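Peptidase S9 prolyl oligopeptidase catalytic domain-containing protein (Pyrococcus horikoshii, PDB 4HXF) is a hexameric, self-compartmentalizing serine protease of the acylaminoacyl peptidase type, built from a beta-propeller and an alpha/beta-hydrolase domain. Local coordinates at residues Ala28-Lys33 against Asn43-Glu48; Ile66-Lys71 against Ile109-Asp114; Gly180-Val185 against Leu204-Glu209. All coordinates share one frame; numbering follows the deposited sequence.

How the interactions relate
All three contacts lie in the beta-propeller of four-stranded antiparallel blades. Interactions 1 and 3 each pair the second and third strands of one blade, while interaction 2 joins the two blades between them. Interactions 1 and 2, centres about 18 Å apart, touch through Ala28 CB and Ile66 CD1 at 4.1 Å. Interactions 2 and 3 have centres about 17 Å apart and meet where Asn112 ND2 comes within 3.0 Å of Gly180 O. The nearest atoms of interactions 1 and 3 are about 22 Å apart. Thr44 of interaction 1 has its side chain about 4 Å from a bound magnesium ion. The inhibitor pocket, with Ser466 and His578, belongs to the hydrolase domain, apart from these contacts.

Interaction 1: residues Ala28-Lys33 against Asn43-Glu48; sequences AYVLTK and NTIVIE
Tyr29 and Val46 run alongside one another on the same face of an antiparallel beta hairpin, the second and third strands of a propeller blade. Tyr29 CG sits between its own backbone N and carbonyl carbon (chi1 56°), which stands the ring up beside Val46. Val46 CB lies over one ring face, 4.0 Å from the ring centroid, in a CH-pi contact displaced toward the rim, and CG1 follows the ring out to the hydroxyl. A branched valine suits this place: it covers the ring and, through CG2, touches Leu31 CB. Glu48 reaches the ring at its edge, its carboxylate plane turned 58° from that of the ring. OE2 accepts from Tyr29 OH in a very short bond of doubtful length. The hydroxyl also bonds Tyr338 OH, and OE2 forms a salt bridge with Arg55, which would favour a charged glutamate.

Two pairs of backbone bonds, Tyr29 with Val46 and Leu31 with Thr44, zip the strands together; the straightest runs from Leu31 N to Thr44 O at 2.7 Å. On the Tyr29 face, Thr44 OG1 bonds Glu59, and one water donates to both Thr44 OG1 and Leu31 O. On the opposite face Ala28 meets Ile47, while Ala28, Val30 and Ile45 pack on Pro64 of the next blade. Beyond them, Asn43 ND2 makes a weak hydrogen bond to Thr32 OG1 at 2.7 Å.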
loop_
_atom_site.group_PDB
_atom_site.type_symbol
_atom_site.label_atom_id
_atom_site.label_comp_id
_atom_site.label_asym_id
_atom_site.label_seq_id
_atom_site.Cartn_x
_atom_site.Cartn_y
_atom_site.Cartn_z
ATOM N N ALA A 28 28.889 20.864 -19.685
ATOM C CA ALA A 28 27.821 20.006 -19.166
ATOM C C ALA A 28 26.751 19.954 -20.220
ATOM O O ALA A 28 26.584 20.871 -21.032
ATOM C CB ALA A 28 27.222 20.511 -17.857
ATOM N N TYR A 29 26.031 18.827 -20.237
ATOM C CA TYR A 29 24.911 18.669 -21.157
ATOM C C TYR A 29 24.024 17.573 -20.657
ATOM O O TYR A 29 24.408 16.838 -19.687
ATOM C CB TYR A 29 25.406 18.403 -22.622
ATOM C CG TYR A 29 26.320 17.226 -22.813
ATOM C CD1 TYR A 29 27.672 17.385 -22.679
ATOM C CD2 TYR A 29 25.812 15.939 -22.968
ATOM C CE1 TYR A 29 28.533 16.296 -22.777
ATOM C CE2 TYR A 29 26.678 14.865 -23.137
ATOM C CZ TYR A 29 28.034 15.040 -23.005
ATOM O OH TYR A 29 28.944 14.026 -23.125
ATOM N N VAL A 30 22.848 17.352 -21.244
ATOM C CA VAL A 30 21.874 16.360 -20.819
ATOM C C VAL A 30 21.820 15.254 -21.877
ATOM O O VAL A 30 21.758 15.563 -23.064
ATOM C CB VAL A 30 20.411 16.886 -20.620
ATOM C CG1 VAL A 30 19.499 15.819 -20.161
ATOM C CG2 VAL A 30 20.516 18.084 -19.631
ATOM N N LEU A 31 21.975 14.052 -21.406
ATOM C CA LEU A 31 21.849 12.805 -22.230
ATOM C C LEU A 31 20.464 12.214 -21.906
ATOM O O LEU A 31 20.180 11.911 -20.721
ATOM C CB LEU A 31 22.935 11.826 -21.832
ATOM C CG LEU A 31 22.765 10.389 -22.345
ATOM C CD1 LEU A 31 22.834 10.337 -23.868
ATOM C CD2 LEU A 31 23.910 9.524 -21.765
ATOM N N THR A 32 19.620 12.107 -22.928
ATOM C CA THR A 32 18.266 11.583 -22.818
ATOM C C THR A 32 18.109 10.297 -23.582
ATOM O O THR A 32 18.585 10.223 -24.694
ATOM C CB THR A 32 17.195 12.585 -23.282
ATOM O OG1 THR A 32 17.365 13.797 -22.465
ATOM C CG2 THR A 32 15.734 12.024 -23.203
ATOM N N LYS A 33 17.446 9.334 -22.949
ATOM C CA LYS A 33 17.090 8.078 -23.532
ATOM C C LYS A 33 15.605 7.845 -23.466
ATOM O O LYS A 33 15.042 8.110 -22.411
ATOM C CB LYS A 33 17.798 6.945 -22.822
ATOM C CG LYS A 33 19.324 7.005 -23.054
ATOM C CD LYS A 33 19.846 6.837 -24.507
ATOM C CE LYS A 33 19.392 5.633 -25.235
ATOM N NZ LYS A 33 19.849 4.472 -24.611
ATOM N N ASN A 43 16.898 11.068 -18.106
ATOM C CA ASN A 43 17.758 12.178 -18.255
ATOM C C ASN A 43 18.965 12.044 -17.294
ATOM O O ASN A 43 18.790 11.710 -16.120
ATOM C CB ASN A 43 17.117 13.530 -17.942
ATOM C CG ASN A 43 15.938 13.820 -18.803
ATOM O OD1 ASN A 43 14.810 14.002 -18.280
ATOM N ND2 ASN A 43 16.146 13.881 -20.014
ATOM N N THR A 44 20.141 12.210 -17.871
ATOM C CA THR A 44 21.454 12.211 -17.178
ATOM C C THR A 44 22.252 13.389 -17.549
ATOM O O THR A 44 22.455 13.667 -18.732
ATOM C CB THR A 44 22.252 10.902 -17.486
ATOM O OG1 THR A 44 21.427 9.734 -17.251
ATOM C CG2 THR A 44 23.570 10.777 -16.608
ATOM N N ILE A 45 22.707 14.146 -16.552
ATOM C CA ILE A 45 23.640 15.218 -16.871
ATOM C C ILE A 45 25.034 14.643 -16.959
ATOM O O ILE A 45 25.482 13.868 -16.076
ATOM C CB ILE A 45 23.577 16.359 -15.787
ATOM C CG1 ILE A 45 22.230 17.057 -15.815
ATOM C CG2 ILE A 45 24.733 17.316 -15.948
ATOM C CD1 ILE A 45 21.960 17.927 -14.538
ATOM N N VAL A 46 25.762 15.013 -18.006
ATOM C CA VAL A 46 27.139 14.595 -18.207
ATOM C C VAL A 46 27.997 15.829 -18.108
ATOM O O VAL A 46 27.675 16.877 -18.684
ATOM C CB VAL A 46 27.322 13.903 -19.590
ATOM C CG1 VAL A 46 28.804 13.434 -19.748
ATOM C CG2 VAL A 46 26.290 12.760 -19.718
ATOM N N ILE A 47 29.066 15.738 -17.358
ATOM C CA ILE A 47 30.038 16.838 -17.197
ATOM C C ILE A 47 31.335 16.339 -17.721
ATOM O O ILE A 47 31.892 15.293 -17.271
ATOM C CB ILE A 47 30.195 17.227 -15.712
ATOM C CG1 ILE A 47 28.778 17.676 -15.156
ATOM C CG2 ILE A 47 31.266 18.298 -15.520
ATOM C CD1 ILE A 47 28.600 17.394 -13.705
ATOM N N GLU A 48 31.820 17.032 -18.742
ATOM C CA GLU A 48 33.109 16.671 -19.340
ATOM C C GLU A 48 34.170 17.650 -19.049
ATOM O O GLU A 48 33.950 18.882 -19.095
ATOM C CB GLU A 48 33.072 16.538 -20.820
ATOM C CG GLU A 48 32.048 15.578 -21.165
ATOM C CD GLU A 48 32.279 14.910 -22.496
ATOM O OE1 GLU A 48 33.309 15.091 -23.212
ATOM O OE2 GLU A 48 31.304 14.225 -22.802
HETATM O O HOH W 1 19.695 9.196 -19.445
#

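Interaction 2: residues Ile66-Lys71 against Ile109-Asp114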
loop_
_atom_site.group_PDB
_atom_site.type_symbol
_atom_site.label_atom_id
_atom_site.label_comp_id
_atom_site.label_asym_id
_atom_site.label_seq_id
_atom_site.Cartn_x
_atom_site.Cartn_y
_atom_site.Cartn_z
ATOM N N ILE A 66 25.930 25.768 -14.652
ATOM C CA ILE A 66 27.199 25.902 -13.999
ATOM C C ILE A 66 27.390 27.291 -13.380
ATOM O O ILE A 66 27.166 28.330 -14.024
ATOM C CB ILE A 66 28.367 25.603 -14.970
ATOM C CG1 ILE A 66 28.131 24.205 -15.584
ATOM C CG2 ILE A 66 29.733 25.803 -14.270
ATOM C CD1 ILE A 66 29.167 23.909 -16.743
ATOM N N SER A 67 27.812 27.374 -12.132
ATOM C CA SER A 67 27.949 28.708 -11.507
ATOM C C SER A 67 29.086 29.513 -12.214
ATOM O O SER A 67 30.049 28.944 -12.749
ATOM C CB SER A 67 28.248 28.582 -10.005
ATOM O OG SER A 67 29.562 28.005 -9.820
ATOM N N PRO A 68 28.969 30.855 -12.212
ATOM C CA PRO A 68 29.939 31.716 -12.897
ATOM C C PRO A 68 31.363 31.435 -12.472
ATOM O O PRO A 68 32.275 31.488 -13.358
ATOM C CB PRO A 68 29.475 33.117 -12.506
ATOM C CG PRO A 68 28.043 32.979 -12.456
ATOM C CD PRO A 68 27.727 31.597 -11.864
ATOM N N ASP A 69 31.580 31.108 -11.193
ATOM C CA ASP A 69 32.907 30.832 -10.632
ATOM C C ASP A 69 33.439 29.452 -10.974
ATOM O O ASP A 69 34.579 29.133 -10.652
ATOM C CB ASP A 69 33.005 31.198 -9.120
ATOM C CG ASP A 69 32.125 30.244 -8.237
ATOM O OD1 ASP A 69 31.533 29.261 -8.806
ATOM O OD2 ASP A 69 32.092 30.534 -7.022
ATOM N N GLY A 70 32.656 28.659 -11.663
ATOM C CA GLY A 70 32.946 27.288 -12.005
ATOM C C GLY A 70 33.046 26.255 -10.916
ATOM O O GLY A 70 33.533 25.168 -11.178
ATOM N N LYS A 71 32.573 26.592 -9.718
ATOM C CA LYS A 71 32.739 25.755 -8.547
ATOM C C LYS A 71 31.568 24.834 -8.313
ATOM O O LYS A 71 31.741 23.831 -7.625
ATOM C CB LYS A 71 32.938 26.588 -7.330
ATOM C CG LYS A 71 34.300 27.335 -7.358
ATOM C CD LYS A 71 34.569 27.960 -6.020
ATOM C CE LYS A 71 35.959 28.641 -6.087
ATOM N NZ LYS A 71 35.787 30.058 -5.641
ATOM N N ILE A 109 15.889 28.344 -14.356
ATOM C CA ILE A 109 16.837 28.703 -13.290
ATOM C C ILE A 109 18.080 29.313 -13.900
ATOM O O ILE A 109 18.555 28.811 -14.896
ATOM C CB ILE A 109 17.256 27.562 -12.285
ATOM C CG1 ILE A 109 17.624 26.258 -13.029
ATOM C CG2 ILE A 109 16.053 27.270 -11.323
ATOM C CD1 ILE A 109 18.271 25.235 -12.079
ATOM N N GLU A 110 18.586 30.377 -13.315
ATOM C CA GLU A 110 19.796 31.070 -13.793
ATOM C C GLU A 110 20.610 31.610 -12.636
ATOM O O GLU A 110 20.050 32.336 -11.744
ATOM C CB GLU A 110 19.388 32.303 -14.705
ATOM C CG GLU A 110 20.470 33.138 -15.261
ATOM C CD GLU A 110 20.095 34.559 -15.897
ATOM O OE1 GLU A 110 19.027 35.030 -15.846
ATOM O OE2 GLU A 110 21.030 35.203 -16.360
ATOM N N TRP A 111 21.937 31.385 -12.666
ATOM C CA TRP A 111 22.788 32.026 -11.633
ATOM C C TRP A 111 22.954 33.473 -11.791
ATOM O O TRP A 111 23.199 33.986 -12.921
ATOM C CB TRP A 111 24.178 31.424 -11.692
ATOM C CG TRP A 111 24.279 30.025 -11.208
ATOM C CD1 TRP A 111 24.392 28.885 -11.954
ATOM C CD2 TRP A 111 24.352 29.603 -9.807
ATOM N NE1 TRP A 111 24.530 27.773 -11.129
ATOM C CE2 TRP A 111 24.566 28.170 -9.822
ATOM C CE3 TRP A 111 24.269 30.256 -8.601
ATOM C CZ2 TRP A 111 24.640 27.411 -8.659
ATOM C CZ3 TRP A 111 24.383 29.495 -7.427
ATOM C CH2 TRP A 111 24.593 28.129 -7.425
ATOM N N ASN A 112 22.986 34.179 -10.658
ATOM C CA ASN A 112 23.573 35.506 -10.553
ATOM C C ASN A 112 25.081 35.393 -10.710
ATOM O O ASN A 112 25.706 34.328 -10.407
ATOM C CB ASN A 112 23.174 36.064 -9.209
ATOM C CG ASN A 112 23.607 37.540 -8.986
ATOM O OD1 ASN A 112 24.713 37.816 -8.492
ATOM N ND2 ASN A 112 22.762 38.467 -9.438
ATOM N N GLN A 113 25.669 36.502 -11.104
ATOM C CA GLN A 113 27.125 36.655 -11.201
ATOM C C GLN A 113 27.865 36.316 -9.891
ATOM O O GLN A 113 29.059 35.991 -9.928
ATOM C CB GLN A 113 27.420 38.092 -11.653
ATOM C CG GLN A 113 27.129 39.170 -10.583
ATOM C CD GLN A 113 27.229 40.650 -11.134
ATOM O OE1 GLN A 113 27.736 40.895 -12.258
ATOM N NE2 GLN A 113 26.758 41.603 -10.342
ATOM N N ASP A 114 27.206 36.395 -8.734
ATOM C CA ASP A 114 27.822 36.044 -7.442
ATOM C C ASP A 114 28.006 34.578 -7.114
ATOM O O ASP A 114 28.585 34.249 -6.080
ATOM C CB ASP A 114 27.054 36.731 -6.306
ATOM C CG ASP A 114 25.619 36.207 -6.085
ATOM O OD1 ASP A 114 25.150 35.188 -6.624
ATOM O OD2 ASP A 114 24.933 36.900 -5.306
#
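The indole of Trp111 carries Ser67 on one face: Ser67 CA stands 3.6 Å from the centroid of the five-membered ring, 14° off its normal, in a CH-pi contact, and Ser67 CB also lies above the ring system. A residue as small as serine lets the backbone come this close. NE1 donates to Arg65 O, which helps to fix how the indole is turned. Pro68 comes in obliquely, its CD 3.6 Å from Trp111 CB and its CG 3.4 Å from Asn112 O, a compact ring at the step between strand end and turn.

Ser67 to Gly70 form a type I turn, in which proline readily takes the second position and Gly70 the positive phi of the fourth. Asp69 OD1 takes Ser67 OG, at 2.5 Å, nearly end-on and Lys71 N from above the carboxylate plane, closing an Asx turn, the two displaced to opposite sides of that plane. The Ser-Pro-Asp-Gly sequence is characteristic of such WD40-like repeats. Asn112 OD1 makes a matching Asx turn with Asp114 N. The contact thus joins the turn between strands 62-66 and 72-77 to the end of strand 106-111 in the next blade, with Ala74 and Leu118 also packing against Trp111.

Interaction 3: residues Gly180-Val185 against Leu204-Glu209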
loop_
_atom_site.group_PDB
_atom_site.type_symbol
_atom_site.label_atom_id
_atom_site.label_comp_id
_atom_site.label_asym_id
_atom_site.label_seq_id
_atom_site.Cartn_x
_atom_site.Cartn_y
_atom_site.Cartn_z
ATOM N N GLY A 180 23.358 41.932 -13.937
ATOM C CA GLY A 180 24.161 42.271 -12.746
ATOM C C GLY A 180 23.312 41.923 -11.520
ATOM O O GLY A 180 22.812 40.768 -11.421
ATOM N N ASP A 181 23.046 42.888 -10.643
ATOM C CA ASP A 181 22.187 42.715 -9.438
ATOM C C ASP A 181 20.720 43.104 -9.609
ATOM O O ASP A 181 19.905 43.001 -8.666
ATOM C CB ASP A 181 22.751 43.473 -8.203
ATOM C CG ASP A 181 23.893 42.748 -7.580
ATOM O OD1 ASP A 181 23.923 41.497 -7.674
ATOM O OD2 ASP A 181 24.827 43.451 -7.179
ATOM N N SER A 182 20.374 43.489 -10.850
ATOM C CA SER A 182 18.989 43.712 -11.233
ATOM C C SER A 182 18.426 42.610 -12.035
ATOM O O SER A 182 19.132 41.692 -12.433
ATOM C CB SER A 182 18.913 45.047 -12.059
ATOM O OG SER A 182 19.455 46.106 -11.278
ATOM N N ILE A 183 17.116 42.608 -12.196
ATOM C CA ILE A 183 16.459 41.664 -13.014
ATOM C C ILE A 183 15.724 42.412 -14.172
ATOM O O ILE A 183 15.033 43.406 -13.923
ATOM C CB ILE A 183 15.411 40.849 -12.229
ATOM C CG1 ILE A 183 16.096 40.059 -11.077
ATOM C CG2 ILE A 183 14.637 39.892 -13.117
ATOM C CD1 ILE A 183 15.083 39.501 -10.086
ATOM N N VAL A 184 15.975 41.986 -15.415
ATOM C CA VAL A 184 15.266 42.555 -16.600
ATOM C C VAL A 184 14.046 41.702 -16.836
ATOM O O VAL A 184 14.126 40.450 -17.036
ATOM C CB VAL A 184 16.141 42.608 -17.865
ATOM C CG1 VAL A 184 15.427 43.358 -18.976
ATOM C CG2 VAL A 184 17.441 43.330 -17.594
ATOM N N VAL A 185 12.907 42.338 -16.770
ATOM C CA VAL A 185 11.625 41.666 -16.813
ATOM C C VAL A 185 10.869 42.007 -18.063
ATOM O O VAL A 185 10.611 43.189 -18.285
ATOM C CB VAL A 185 10.741 41.927 -15.570
ATOM C CG1 VAL A 185 9.385 41.180 -15.582
ATOM C CG2 VAL A 185 11.586 41.575 -14.225
ATOM N N LEU A 204 13.267 47.122 -15.457
ATOM C CA LEU A 204 14.481 46.797 -14.683
ATOM C C LEU A 204 14.023 46.796 -13.242
ATOM O O LEU A 204 13.465 47.827 -12.743
ATOM C CB LEU A 204 15.542 47.839 -14.930
ATOM C CG LEU A 204 16.919 47.457 -14.472
ATOM C CD1 LEU A 204 17.432 46.180 -15.166
ATOM C CD2 LEU A 204 17.822 48.681 -14.691
ATOM N N TRP A 205 14.210 45.666 -12.588
ATOM C CA TRP A 205 13.694 45.377 -11.228
ATOM C C TRP A 205 14.853 45.164 -10.281
ATOM O O TRP A 205 15.836 44.486 -10.576
ATOM C CB TRP A 205 12.774 44.169 -11.276
ATOM C CG TRP A 205 11.909 43.942 -10.077
ATOM C CD1 TRP A 205 10.541 44.189 -9.924
ATOM C CD2 TRP A 205 12.334 43.318 -8.816
ATOM N NE1 TRP A 205 10.133 43.799 -8.700
ATOM C CE2 TRP A 205 11.156 43.269 -7.985
ATOM C CE3 TRP A 205 13.483 42.752 -8.386
ATOM C CZ2 TRP A 205 11.164 42.706 -6.711
ATOM C CZ3 TRP A 205 13.519 42.203 -7.057
ATOM C CH2 TRP A 205 12.376 42.174 -6.255
ATOM N N LYS A 206 14.792 45.808 -9.121
ATOM C CA LYS A 206 15.719 45.506 -8.043
ATOM C C LYS A 206 15.073 45.846 -6.679
ATOM O O LYS A 206 14.485 46.914 -6.490
ATOM C CB LYS A 206 16.990 46.323 -8.194
ATOM C CG LYS A 206 18.084 45.974 -7.153
ATOM C CD LYS A 206 19.369 46.642 -7.606
ATOM C CE LYS A 206 20.535 46.489 -6.650
ATOM N NZ LYS A 206 21.723 47.056 -7.369
ATOM N N ASP A 207 15.219 44.929 -5.736
ATOM C CA ASP A 207 14.853 45.196 -4.331
ATOM C C ASP A 207 13.461 45.712 -4.179
ATOM O O ASP A 207 13.204 46.660 -3.420
ATOM C CB ASP A 207 15.935 46.157 -3.727
ATOM C CG ASP A 207 17.286 45.450 -3.542
ATOM O OD1 ASP A 207 17.222 44.224 -3.281
ATOM O OD2 ASP A 207 18.364 46.058 -3.765
ATOM N N GLY A 208 12.549 45.140 -4.979
ATOM C CA GLY A 208 11.140 45.442 -4.869
ATOM C C GLY A 208 10.647 46.670 -5.558
ATOM O O GLY A 208 9.501 47.013 -5.426
ATOM N N GLU A 209 11.514 47.352 -6.287
ATOM C CA GLU A 209 11.140 48.518 -7.071
ATOM C C GLU A 209 11.517 48.251 -8.510
ATOM O O GLU A 209 12.409 47.436 -8.756
ATOM C CB GLU A 209 12.020 49.685 -6.612
ATOM C CG GLU A 209 11.849 49.937 -5.134
ATOM C CD GLU A 209 12.343 51.305 -4.763
ATOM O OE1 GLU A 209 11.479 52.153 -4.426
ATOM O OE2 GLU A 209 13.584 51.530 -4.862
HETATM O O HOH W 2 22.310 46.246 -10.157
#
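Leu204 keeps CG anti to its backbone N (chi1 -166°), which carries CD1 across to the neighbouring strand, 3.6 Å from Ser182 CB and 3.7 Å from Val184 CG2. Trp205 has the same anti arrangement (chi1 -165°) but on the other face of the sheet, where its indole runs alongside Ile183. Ile183 CD1 meets Trp205 CE3 at 4.0 Å, and Val185 CG2 touches Trp205 CB. The large indole suits a junction between blades, since it also stacks with Phe168 of strand 163-171.

Ile183 and Trp205 are a hydrogen-bonded antiparallel pair, each backbone N donating to the other's O at 2.8 Å. Lys206 stretches its extended chain past Asp181 and Ser182, and one water accepts from NZ and also bonds Ser182 OG. Asp181 has its stronger partner in Arg117 of the preceding blade; its OD2 lies 4.8 Å from Lys206 NZ, too far for a salt bridge though perhaps weakly attracted. Lys206 to Glu209 make a type I' turn, whose two left-handed central positions suit Asp207 and Gly208. Gly208 N lies above one face of the Trp205 ring, toward its rim. Two middle strands so paired, with a tight turn to outer strand 209-217, are typical of a four-stranded beta-propeller blade.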